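Local structure of squalene synthase HpnC (Alicyclobacillus acidocaldarius subsp. acidocaldarius, 4HD1) at residues F44-A49 with Q93-T98; E73-R78 with P87-L92; R129-Y134 with R182-R187. The protein probably takes part in squalene formation from prenyl diphosphate precursors, acting as a transferase of the trans-isoprenyl diphosphate synthase type. One frame throughout, in Å; residues are numbered along the deposited sequence. Where two conformers were deposited one is given.

Contact 1 of 3, residues F44-A49 with Q93-T98; sequences FYSVYA and QFTIAT. With SO4 (sulfate ion), chain B.
Helix packing in the all-helical fold of the squalene/phytoene synthases is the setting here: helix 41-56 meets helix 87-99 where Ser46 faces Thr95. These are the residues whose backbones come nearest, with Ser46 CA and Thr95 CA 7.2 Å apart, and the link between them is polar. Ser46 OG and Thr95 OG1 share a hydrogen bond of 2.8 Å, and either hydroxyl could be the donor. Both belong to a small buried network that runs through His43, one turn back along helix 41-56: its carbonyl O pairs with Ser46 OG, while its ring ND1 pairs with Thr95 OG1. The two buried hydroxyls are therefore satisfied by each other and by one histidine.

The torsions fit this job. Ser46 places OG between its backbone N and carbonyl carbon (chi1 62°), so the hydroxyl can serve its own helix and the facing one together. On Thr95, OG1 lies beside the backbone N (chi1 -68°), which swings CG2 round to the other side; this methyl sits 3.6 Å from Ser46 OG and makes a light apolar touch with Val47, CG2 to CG2 at 4.4 Å. The interface is small, 93 Å² in all, and Phe15 of helix 12-25 packs against Thr95 as well.

One residue before Ser46, Tyr45 turns its ring end away from helix 87-99 toward a sulfate, probably from the crystallisation liquor, that is also bound by Ala3 N and Arg19 NE. Sulfate O3 lies at the ring's edge, near its plane, and takes a hydrogen bond from the phenol; the modelled length of 2.4 Å from Tyr45 OH to sulfate O3 is very short and should be treated as doubtful.

Contact 2 of 3, residues E73-R78 with P87-L92; sequences EEELRR and PAFRAL
The salt bridge from Arg77 NH1 to Glu73 OE1, 2.9 Å long, ties two side chains on the flank of helix 65-81 turned away from helix 87-99, while Glu75 and Leu76 on the same helix receive Phe89 from across the gap. Glu73 has a second charged mate, since its OE2 pairs with Arg114.

The facing side is mainly apolar. Phe89 reaches over from helix 87-99 and lays one ring face against the aliphatic part of Glu75: CB stands 3.9 Å from the ring centroid and 16° off the normal, a CH-pi contact displaced toward the rim. With CG beside its backbone N (chi1 -73°), the glutamate chain then runs extended across the ring at about a right angle. The carboxylate plane stands nearly perpendicular to the ring plane, with Glu75 OE1 3.3 Å from Phe89 CE2. On the next residue the ring meets backbone, Phe89 CE1 coming within 3.8 Å of Leu76 CA. The Leu76 side chain goes past it to touch Leu92, CD2 to CD2 at 3.9 Å.

Replacing Phe89 by an alanine is likely to strip Glu75 CB of its aromatic cover and open a gap beside Leu76.

The axes of the two short segments come within 9.9 Å at an angle of 39°, running broadly the same way. Tyr72, one turn earlier on helix 65-81, adds an edge-to-face ring contact to Phe89. Phe50 of helix 41-56 touches Leu76, Phe89 and Leu92 alike, and Phe106 of helix 104-118 packs on Leu76, so helices 41-56 and 104-118 also pack on the pair.

Contact 3 of 3, residues R129-Y134 with R182-R187; sequences RDYCRY and RIYVPR
Tyr131 of helix 125-135 and Tyr184 of the loop 180-186 carry this contact between them, ring to ring, and approach below 4 Å is confined to one pair of carbons, Tyr131 CE2 and Tyr184 CE1 at 3.9 Å. The planes are almost parallel, 17° apart, yet the rings have slid past each other until their centroids stand 6.0 Å apart, so there is little overlap and this is no full stack. The backbones stay well separated, with 9.9 Å between Tyr131 CA and Tyr184 CA. Tyr131 throws its ring toward the loop with CG anti to the backbone N (chi1 173°), and the rings converge toward their hydroxyl ends, where Tyr131 OH and Tyr184 OH are 4.3 Å apart. Tyr184 OH is hydrogen-bonded to Asp116 OD1, and its ring also stacks with His170.

The rest is looser. Only 71 Å² is buried between the segments, and on the more exposed flank of helix 125-135 the polar chains pair among themselves, Arg133 NH1 to Asp130 OD2 at 3.1 Å.

The loop lies by the probable active site: Arg182 makes a long, weak ion pair with Asp59 and Tyr184 touches Asp177, and Asp59 and Asp177 fall in DxxxD sequences, which in relatives probably bind magnesium and diphosphate. Helix 104-118 and helix 152-172 flank Tyr131, through Arg115 on one and Gln166 and His170 on the other, while helix 174-179 leads into the loop and Pro186 occupies the N-cap of helix 187-191 beyond it.

Overall arrangement
Contacts 1 and 2 form one neighbourhood, with centres about 9 Å apart and helix 87-99 in common: it meets helix 65-81 through its first turns and helix 41-56 along more of its length. Along the chain, contact 2 is nested within the loop that contact 1 closes, and the two touch directly where Leu92 CD1 lies 3.5 Å from Ser46 O. Contact 3 follows in series. Its centre is about 28 Å from each of the others, with nearest atoms about 10 to 11 Å away, and it lies across the chain's centre from contact 1. Thus one end of this helical domain is knit by packing between helices, while contact 3 borders the probable catalytic region.

Contact 1 of 3, residues F44-A49 with Q93-T98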
loop_
_atom_site.group_PDB
_atom_site.type_symbol
_atom_site.label_atom_id
_atom_site.label_comp_id
_atom_site.label_asym_id
_atom_site.label_seq_id
_atom_site.Cartn_x
_atom_site.Cartn_y
_atom_site.Cartn_z
ATOM N N PHE A 44 1.060 4.694 -13.817
ATOM C CA PHE A 44 0.250 4.020 -12.805
ATOM C C PHE A 44 0.132 2.520 -13.132
ATOM O O PHE A 44 0.309 1.681 -12.243
ATOM C CB PHE A 44 -1.113 4.710 -12.615
ATOM C CG PHE A 44 -1.089 5.809 -11.581
ATOM C CD1 PHE A 44 -0.413 7.006 -11.822
ATOM C CD2 PHE A 44 -1.719 5.641 -10.348
ATOM C CE1 PHE A 44 -0.377 8.013 -10.861
ATOM C CE2 PHE A 44 -1.691 6.641 -9.383
ATOM C CZ PHE A 44 -1.017 7.827 -9.641
ATOM N N TYR A 45 -0.111 2.193 -14.407
ATOM C CA TYR A 45 -0.259 0.805 -14.829
ATOM C C TYR A 45 1.011 -0.002 -14.607
ATOM O O TYR A 45 0.939 -1.137 -14.129
ATOM C CB TYR A 45 -0.728 0.691 -16.285
ATOM C CG TYR A 45 -2.106 1.265 -16.538
ATOM C CD1 TYR A 45 -3.195 0.907 -15.738
ATOM C CD2 TYR A 45 -2.327 2.155 -17.587
ATOM C CE1 TYR A 45 -4.458 1.429 -15.970
ATOM C CE2 TYR A 45 -3.592 2.683 -17.829
ATOM C CZ TYR A 45 -4.653 2.320 -17.015
ATOM O OH TYR A 45 -5.909 2.841 -17.244
ATOM N N SER A 46 2.169 0.577 -14.917
ATOM C CA SER A 46 3.427 -0.161 -14.742
ATOM C C SER A 46 3.814 -0.333 -13.267
ATOM O O SER A 46 4.341 -1.379 -12.878
ATOM C CB SER A 46 4.570 0.476 -15.532
ATOM O OG SER A 46 4.820 1.794 -15.088
ATOM N N VAL A 47 3.547 0.683 -12.447
ATOM C CA VAL A 47 3.840 0.592 -11.018
ATOM C C VAL A 47 2.905 -0.409 -10.348
ATOM O O VAL A 47 3.341 -1.237 -9.541
ATOM C CB VAL A 47 3.777 1.963 -10.329
ATOM C CG1 VAL A 47 3.808 1.810 -8.817
ATOM C CG2 VAL A 47 4.940 2.825 -10.800
ATOM N N TYR A 48 1.626 -0.351 -10.708
ATOM C CA TYR A 48 0.658 -1.289 -10.157
ATOM C C TYR A 48 0.859 -2.726 -10.629
ATOM O O TYR A 48 0.694 -3.652 -9.825
ATOM C CB TYR A 48 -0.773 -0.791 -10.349
ATOM C CG TYR A 48 -1.177 0.157 -9.244
ATOM C CD1 TYR A 48 -1.784 -0.318 -8.079
ATOM C CD2 TYR A 48 -0.918 1.528 -9.336
ATOM C CE1 TYR A 48 -2.144 0.547 -7.052
ATOM C CE2 TYR A 48 -1.276 2.402 -8.314
ATOM C CZ TYR A 48 -1.890 1.905 -7.179
ATOM O OH TYR A 48 -2.246 2.758 -6.161
ATOM N N ALA A 49 1.239 -2.920 -11.896
ATOM C CA ALA A 49 1.612 -4.260 -12.368
ATOM C C ALA A 49 2.789 -4.786 -11.550
ATOM O O ALA A 49 2.793 -5.943 -11.153
ATOM C CB ALA A 49 1.938 -4.275 -13.858
ATOM N N GLN A 93 10.714 -0.053 -16.726
ATOM C CA GLN A 93 11.995 0.534 -17.138
ATOM C C GLN A 93 11.854 1.928 -17.765
ATOM O O GLN A 93 12.620 2.843 -17.450
ATOM C CB GLN A 93 12.654 -0.401 -18.143
ATOM C CG GLN A 93 14.124 -0.176 -18.398
ATOM C CD GLN A 93 14.723 -1.346 -19.156
ATOM O OE1 GLN A 93 15.417 -2.175 -18.578
ATOM N NE2 GLN A 93 14.427 -1.437 -20.448
ATOM N N PHE A 94 10.883 2.073 -18.662
ATOM C CA PHE A 94 10.580 3.365 -19.251
ATOM C C PHE A 94 10.059 4.328 -18.186
ATOM O O PHE A 94 10.542 5.459 -18.082
ATOM C CB PHE A 94 9.569 3.224 -20.386
ATOM C CG PHE A 94 9.245 4.522 -21.062
ATOM C CD1 PHE A 94 10.192 5.153 -21.880
ATOM C CD2 PHE A 94 8.005 5.125 -20.882
ATOM C CE1 PHE A 94 9.902 6.360 -22.508
ATOM C CE2 PHE A 94 7.710 6.331 -21.511
ATOM C CZ PHE A 94 8.659 6.950 -22.321
ATOM N N THR A 95 9.091 3.862 -17.397
ATOM C CA THR A 95 8.538 4.629 -16.280
ATOM C C THR A 95 9.616 5.092 -15.285
ATOM O O THR A 95 9.675 6.277 -14.961
ATOM C CB THR A 95 7.416 3.848 -15.565
ATOM O OG1 THR A 95 6.288 3.725 -16.445
ATOM C CG2 THR A 95 6.986 4.555 -14.291
ATOM N N ILE A 96 10.464 4.169 -14.821
ATOM C CA ILE A 96 11.580 4.517 -13.936
ATOM C C ILE A 96 12.314 5.735 -14.493
ATOM O O ILE A 96 12.502 6.729 -13.792
ATOM C CB ILE A 96 12.636 3.383 -13.790
ATOM C CG1 ILE A 96 12.036 2.040 -13.323
ATOM C CG2 ILE A 96 13.802 3.834 -12.912
ATOM C CD1 ILE A 96 11.275 2.084 -12.029
ATOM N N ALA A 97 12.722 5.645 -15.758
ATOM C CA ALA A 97 13.561 6.664 -16.379
ATOM C C ALA A 97 12.819 7.984 -16.608
ATOM O O ALA A 97 13.334 9.044 -16.275
ATOM C CB ALA A 97 14.160 6.141 -17.679
ATOM N N THR A 98 11.608 7.899 -17.157
ATOM C CA THR A 98 10.799 9.067 -17.490
ATOM C C THR A 98 10.420 9.883 -16.252
ATOM O O THR A 98 10.427 11.107 -16.295
ATOM C CB THR A 98 9.521 8.650 -18.249
ATOM O OG1 THR A 98 9.879 7.773 -19.319
ATOM C CG2 THR A 98 8.799 9.859 -18.831
HETATM S S SO4 B . -6.633 4.333 -20.266
HETATM O O1 SO4 B . -6.575 5.538 -21.140
HETATM O O2 SO4 B . -5.696 3.280 -20.767
HETATM O O3 SO4 B . -6.213 4.643 -18.871
HETATM O O4 SO4 B . -8.068 3.891 -20.288
#

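Contact 2 of 3, residues E73-R78 with P87-L92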
loop_
_atom_site.group_PDB
_atom_site.type_symbol
_atom_site.label_atom_id
_atom_site.label_comp_id
_atom_site.label_asym_id
_atom_site.label_seq_id
_atom_site.Cartn_x
_atom_site.Cartn_y
_atom_site.Cartn_z
ATOM N N GLU A 73 13.416 -9.406 -7.482
ATOM C CA GLU A 73 14.301 -8.299 -7.140
ATOM C C GLU A 73 15.393 -8.138 -8.201
ATOM O O GLU A 73 15.776 -7.012 -8.534
ATOM C CB GLU A 73 14.909 -8.519 -5.755
ATOM C CG GLU A 73 15.790 -7.386 -5.261
ATOM C CD GLU A 73 16.210 -7.565 -3.816
ATOM O OE1 GLU A 73 17.426 -7.490 -3.543
ATOM O OE2 GLU A 73 15.329 -7.786 -2.957
ATOM N N GLU A 74 15.871 -9.267 -8.729
ATOM C CA GLU A 74 16.817 -9.281 -9.844
ATOM C C GLU A 74 16.265 -8.595 -11.091
ATOM O O GLU A 74 16.966 -7.800 -11.726
ATOM C CB GLU A 74 17.243 -10.715 -10.183
ATOM C CG GLU A 74 18.323 -11.274 -9.274
ATOM C CD GLU A 74 19.519 -10.347 -9.150
ATOM O OE1 GLU A 74 20.065 -9.924 -10.193
ATOM O OE2 GLU A 74 19.910 -10.036 -8.006
ATOM N N GLU A 75 15.017 -8.912 -11.432
ATOM C CA GLU A 75 14.318 -8.285 -12.556
ATOM C C GLU A 75 14.201 -6.776 -12.335
ATOM O O GLU A 75 14.480 -5.986 -13.239
ATOM C CB GLU A 75 12.936 -8.924 -12.757
ATOM C CG GLU A 75 12.985 -10.324 -13.366
ATOM C CD GLU A 75 11.792 -11.202 -13.002
ATOM O OE1 GLU A 75 10.633 -10.767 -13.189
ATOM O OE2 GLU A 75 12.013 -12.348 -12.541
ATOM N N LEU A 76 13.815 -6.390 -11.120
ATOM C CA LEU A 76 13.696 -4.986 -10.743
ATOM C C LEU A 76 15.013 -4.236 -10.934
ATOM O O LEU A 76 15.028 -3.160 -11.529
ATOM C CB LEU A 76 13.196 -4.860 -9.297
ATOM C CG LEU A 76 12.855 -3.496 -8.674
ATOM C CD1 LEU A 76 14.090 -2.820 -8.093
ATOM C CD2 LEU A 76 12.108 -2.566 -9.629
ATOM N N ARG A 77 16.111 -4.807 -10.442
ATOM C CA ARG A 77 17.434 -4.193 -10.604
ATOM C C ARG A 77 17.852 -4.090 -12.074
ATOM O O ARG A 77 18.473 -3.107 -12.477
ATOM C CB ARG A 77 18.502 -4.927 -9.791
ATOM C CG ARG A 77 18.151 -5.115 -8.324
ATOM C CD ARG A 77 19.351 -5.569 -7.513
ATOM N NE ARG A 77 19.835 -4.491 -6.660
ATOM C CZ ARG A 77 19.517 -4.351 -5.378
ATOM N NH1 ARG A 77 18.723 -5.234 -4.781
ATOM N NH2 ARG A 77 20.001 -3.326 -4.689
ATOM N N ARG A 78 17.498 -5.102 -12.865
ATOM C CA ARG A 78 17.739 -5.074 -14.307
ATOM C C ARG A 78 16.968 -3.939 -14.976
ATOM O O ARG A 78 17.461 -3.317 -15.922
ATOM C CB ARG A 78 17.391 -6.420 -14.949
ATOM C CG ARG A 78 18.549 -7.401 -14.970
ATOM C CD ARG A 78 18.237 -8.643 -15.789
ATOM N NE ARG A 78 17.787 -9.748 -14.942
ATOM C CZ ARG A 78 16.541 -10.211 -14.884
ATOM N NH1 ARG A 78 15.580 -9.682 -15.637
ATOM N NH2 ARG A 78 16.257 -11.219 -14.071
ATOM N N PRO A 87 7.682 -8.019 -20.598
ATOM C CA PRO A 87 6.863 -6.866 -20.990
ATOM C C PRO A 87 6.627 -5.885 -19.820
ATOM O O PRO A 87 6.934 -4.691 -19.950
ATOM C CB PRO A 87 5.553 -7.511 -21.447
ATOM C CG PRO A 87 5.966 -8.852 -21.954
ATOM C CD PRO A 87 7.129 -9.288 -21.106
ATOM N N ALA A 88 6.121 -6.390 -18.690
ATOM C CA ALA A 88 5.874 -5.559 -17.499
ATOM C C ALA A 88 7.080 -4.724 -17.081
ATOM O O ALA A 88 6.950 -3.526 -16.831
ATOM C CB ALA A 88 5.385 -6.400 -16.327
ATOM N N PHE A 89 8.248 -5.352 -17.024
ATOM C CA PHE A 89 9.459 -4.674 -16.579
ATOM C C PHE A 89 10.088 -3.761 -17.628
ATOM O O PHE A 89 10.812 -2.832 -17.275
ATOM C CB PHE A 89 10.477 -5.676 -16.032
ATOM C CG PHE A 89 10.218 -6.077 -14.605
ATOM C CD1 PHE A 89 10.544 -5.216 -13.556
ATOM C CD2 PHE A 89 9.645 -7.310 -14.306
ATOM C CE1 PHE A 89 10.305 -5.581 -12.238
ATOM C CE2 PHE A 89 9.403 -7.682 -12.990
ATOM C CZ PHE A 89 9.734 -6.816 -11.954
ATOM N N ARG A 90 9.828 -4.020 -18.908
ATOM C CA ARG A 90 10.204 -3.074 -19.957
ATOM C C ARG A 90 9.379 -1.792 -19.804
ATOM O O ARG A 90 9.921 -0.688 -19.880
ATOM C CB ARG A 90 10.045 -3.682 -21.357
ATOM C CG ARG A 90 11.323 -4.291 -21.918
ATOM C CD ARG A 90 11.145 -4.868 -23.320
ATOM N NE ARG A 90 10.925 -6.311 -23.269
ATOM C CZ ARG A 90 9.814 -6.935 -23.658
ATOM N NH1 ARG A 90 8.796 -6.256 -24.165
ATOM N NH2 ARG A 90 9.728 -8.251 -23.548
ATOM N N ALA A 91 8.079 -1.939 -19.564
ATOM C CA ALA A 91 7.231 -0.784 -19.289
ATOM C C ALA A 91 7.721 -0.046 -18.034
ATOM O O ALA A 91 7.894 1.179 -18.060
ATOM C CB ALA A 91 5.774 -1.199 -19.155
ATOM N N LEU A 92 7.978 -0.789 -16.956
ATOM C CA LEU A 92 8.500 -0.188 -15.726
ATOM C C LEU A 92 9.821 0.559 -15.953
ATOM O O LEU A 92 10.008 1.662 -15.437
ATOM C CB LEU A 92 8.655 -1.225 -14.606
ATOM C CG LEU A 92 8.817 -0.647 -13.193
ATOM C CD1 LEU A 92 7.534 0.036 -12.736
ATOM C CD2 LEU A 92 9.234 -1.723 -12.200
#

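Contact 3 of 3, residues R129-Y134 with R182-R187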
loop_
_atom_site.group_PDB
_atom_site.type_symbol
_atom_site.label_atom_id
_atom_site.label_comp_id
_atom_site.label_asym_id
_atom_site.label_seq_id
_atom_site.Cartn_x
_atom_site.Cartn_y
_atom_site.Cartn_z
ATOM N N ARG A 129 3.734 0.043 12.807
ATOM C CA ARG A 129 4.184 1.222 12.070
ATOM C C ARG A 129 5.333 0.845 11.133
ATOM O O ARG A 129 5.319 1.200 9.961
ATOM C CB ARG A 129 4.623 2.322 13.040
ATOM C CG ARG A 129 5.127 3.592 12.381
ATOM C CD ARG A 129 4.106 4.710 12.462
ATOM N NE ARG A 129 4.657 5.950 11.921
ATOM C CZ ARG A 129 4.208 7.172 12.196
ATOM N NH1 ARG A 129 3.185 7.347 13.023
ATOM N NH2 ARG A 129 4.792 8.227 11.646
ATOM N N ASP A 130 6.306 0.097 11.650
ATOM C CA ASP A 130 7.479 -0.293 10.870
ATOM C C ASP A 130 7.134 -1.163 9.653
ATOM O O ASP A 130 7.725 -1.000 8.584
ATOM C CB ASP A 130 8.516 -0.987 11.747
ATOM C CG ASP A 130 9.922 -0.766 11.250
ATOM O OD1 ASP A 130 10.546 -1.739 10.778
ATOM O OD2 ASP A 130 10.394 0.393 11.307
ATOM N N TYR A 131 6.177 -2.074 9.822
ATOM C CA TYR A 131 5.674 -2.873 8.707
ATOM C C TYR A 131 5.088 -1.972 7.617
ATOM O O TYR A 131 5.374 -2.158 6.430
ATOM C CB TYR A 131 4.637 -3.897 9.186
ATOM C CG TYR A 131 3.934 -4.647 8.068
ATOM C CD1 TYR A 131 4.659 -5.388 7.131
ATOM C CD2 TYR A 131 2.542 -4.625 7.957
ATOM C CE1 TYR A 131 4.018 -6.072 6.108
ATOM C CE2 TYR A 131 1.889 -5.311 6.941
ATOM C CZ TYR A 131 2.630 -6.029 6.018
ATOM O OH TYR A 131 1.989 -6.714 5.007
ATOM N N CYS A 132 4.287 -0.990 8.034
ATOM C CA CYS A 132 3.677 -0.018 7.120
ATOM C C CYS A 132 4.689 0.733 6.259
ATOM O O CYS A 132 4.380 1.092 5.121
ATOM C CB CYS A 132 2.806 0.970 7.890
ATOM S SG CYS A 132 1.330 0.203 8.582
ATOM N N ARG A 133 5.890 0.954 6.795
ATOM C CA ARG A 133 6.975 1.590 6.039
ATOM C C ARG A 133 7.408 0.778 4.809
ATOM O O ARG A 133 8.110 1.296 3.934
ATOM C CB ARG A 133 8.179 1.871 6.941
ATOM C CG ARG A 133 7.966 3.028 7.909
ATOM C CD ARG A 133 9.093 3.153 8.926
ATOM N NE ARG A 133 10.381 3.423 8.287
ATOM C CZ ARG A 133 11.333 2.515 8.079
ATOM N NH1 ARG A 133 11.161 1.256 8.469
ATOM N NH2 ARG A 133 12.464 2.869 7.482
ATOM N N TYR A 134 6.981 -0.485 4.744
ATOM C CA TYR A 134 7.340 -1.372 3.636
ATOM C C TYR A 134 6.135 -1.723 2.784
ATOM O O TYR A 134 6.250 -1.834 1.567
ATOM C CB TYR A 134 8.040 -2.648 4.143
ATOM C CG TYR A 134 9.362 -2.350 4.812
ATOM C CD1 TYR A 134 10.556 -2.370 4.087
ATOM C CD2 TYR A 134 9.417 -2.004 6.164
ATOM C CE1 TYR A 134 11.767 -2.067 4.693
ATOM C CE2 TYR A 134 10.620 -1.701 6.779
ATOM C CZ TYR A 134 11.789 -1.737 6.042
ATOM O OH TYR A 134 12.978 -1.439 6.659
ATOM N N ARG A 182 -3.324 -14.403 10.982
ATOM C CA ARG A 182 -2.618 -13.165 11.330
ATOM C C ARG A 182 -3.427 -12.220 12.196
ATOM O O ARG A 182 -4.634 -12.065 12.009
ATOM C CB ARG A 182 -2.220 -12.400 10.071
ATOM C CG ARG A 182 -1.235 -13.126 9.193
ATOM C CD ARG A 182 -1.182 -12.498 7.817
ATOM N NE ARG A 182 -0.347 -13.308 6.941
ATOM C CZ ARG A 182 0.981 -13.349 7.006
ATOM N NH1 ARG A 182 1.635 -12.609 7.899
ATOM N NH2 ARG A 182 1.656 -14.130 6.176
ATOM N N ILE A 183 -2.737 -11.575 13.130
ATOM C CA ILE A 183 -3.313 -10.493 13.915
ATOM C C ILE A 183 -2.371 -9.293 13.877
ATOM O O ILE A 183 -1.189 -9.404 14.226
ATOM C CB ILE A 183 -3.598 -10.910 15.374
ATOM C CG1 ILE A 183 -4.461 -12.184 15.410
ATOM C CG2 ILE A 183 -4.261 -9.758 16.132
ATOM C CD1 ILE A 183 -4.547 -12.855 16.767
ATOM N N TYR A 184 -2.909 -8.154 13.446
ATOM C CA TYR A 184 -2.145 -6.917 13.305
ATOM C C TYR A 184 -2.305 -5.980 14.500
ATOM O O TYR A 184 -1.497 -5.060 14.679
ATOM C CB TYR A 184 -2.516 -6.202 11.998
ATOM C CG TYR A 184 -2.050 -6.950 10.772
ATOM C CD1 TYR A 184 -0.723 -6.869 10.347
ATOM C CD2 TYR A 184 -2.925 -7.757 10.048
ATOM C CE1 TYR A 184 -0.277 -7.567 9.231
ATOM C CE2 TYR A 184 -2.492 -8.455 8.924
ATOM C CZ TYR A 184 -1.167 -8.354 8.518
ATOM O OH TYR A 184 -0.726 -9.043 7.407
ATOM N N VAL A 185 -3.338 -6.209 15.311
ATOM C CA VAL A 185 -3.537 -5.416 16.527
ATOM C C VAL A 185 -2.329 -5.633 17.434
ATOM O O VAL A 185 -2.013 -6.771 17.751
ATOM C CB VAL A 185 -4.833 -5.797 17.272
ATOM C CG1 VAL A 185 -5.084 -4.831 18.412
ATOM C CG2 VAL A 185 -6.022 -5.787 16.327
ATOM N N PRO A 186 -1.626 -4.552 17.817
ATOM C CA PRO A 186 -0.425 -4.714 18.645
ATOM C C PRO A 186 -0.723 -5.350 20.007
ATOM O O PRO A 186 -1.741 -5.026 20.636
ATOM C CB PRO A 186 0.085 -3.279 18.809
ATOM C CG PRO A 186 -0.459 -2.552 17.625
ATOM C CD PRO A 186 -1.815 -3.150 17.399
ATOM N N ARG A 187 0.177 -6.232 20.444
ATOM C CA ARG A 187 0.030 -6.985 21.691
ATOM C C ARG A 187 -0.001 -6.075 22.924
ATOM O O ARG A 187 -0.804 -6.288 23.833
ATOM C CB ARG A 187 1.151 -8.033 21.819
ATOM C CG ARG A 187 0.736 -9.323 22.527
ATOM C CD ARG A 187 1.922 -10.232 22.852
ATOM N NE ARG A 187 2.014 -11.395 21.971
ATOM C CZ ARG A 187 2.512 -11.364 20.737
ATOM N NH1 ARG A 187 2.961 -10.224 20.229
ATOM N NH2 ARG A 187 2.555 -12.472 20.011
#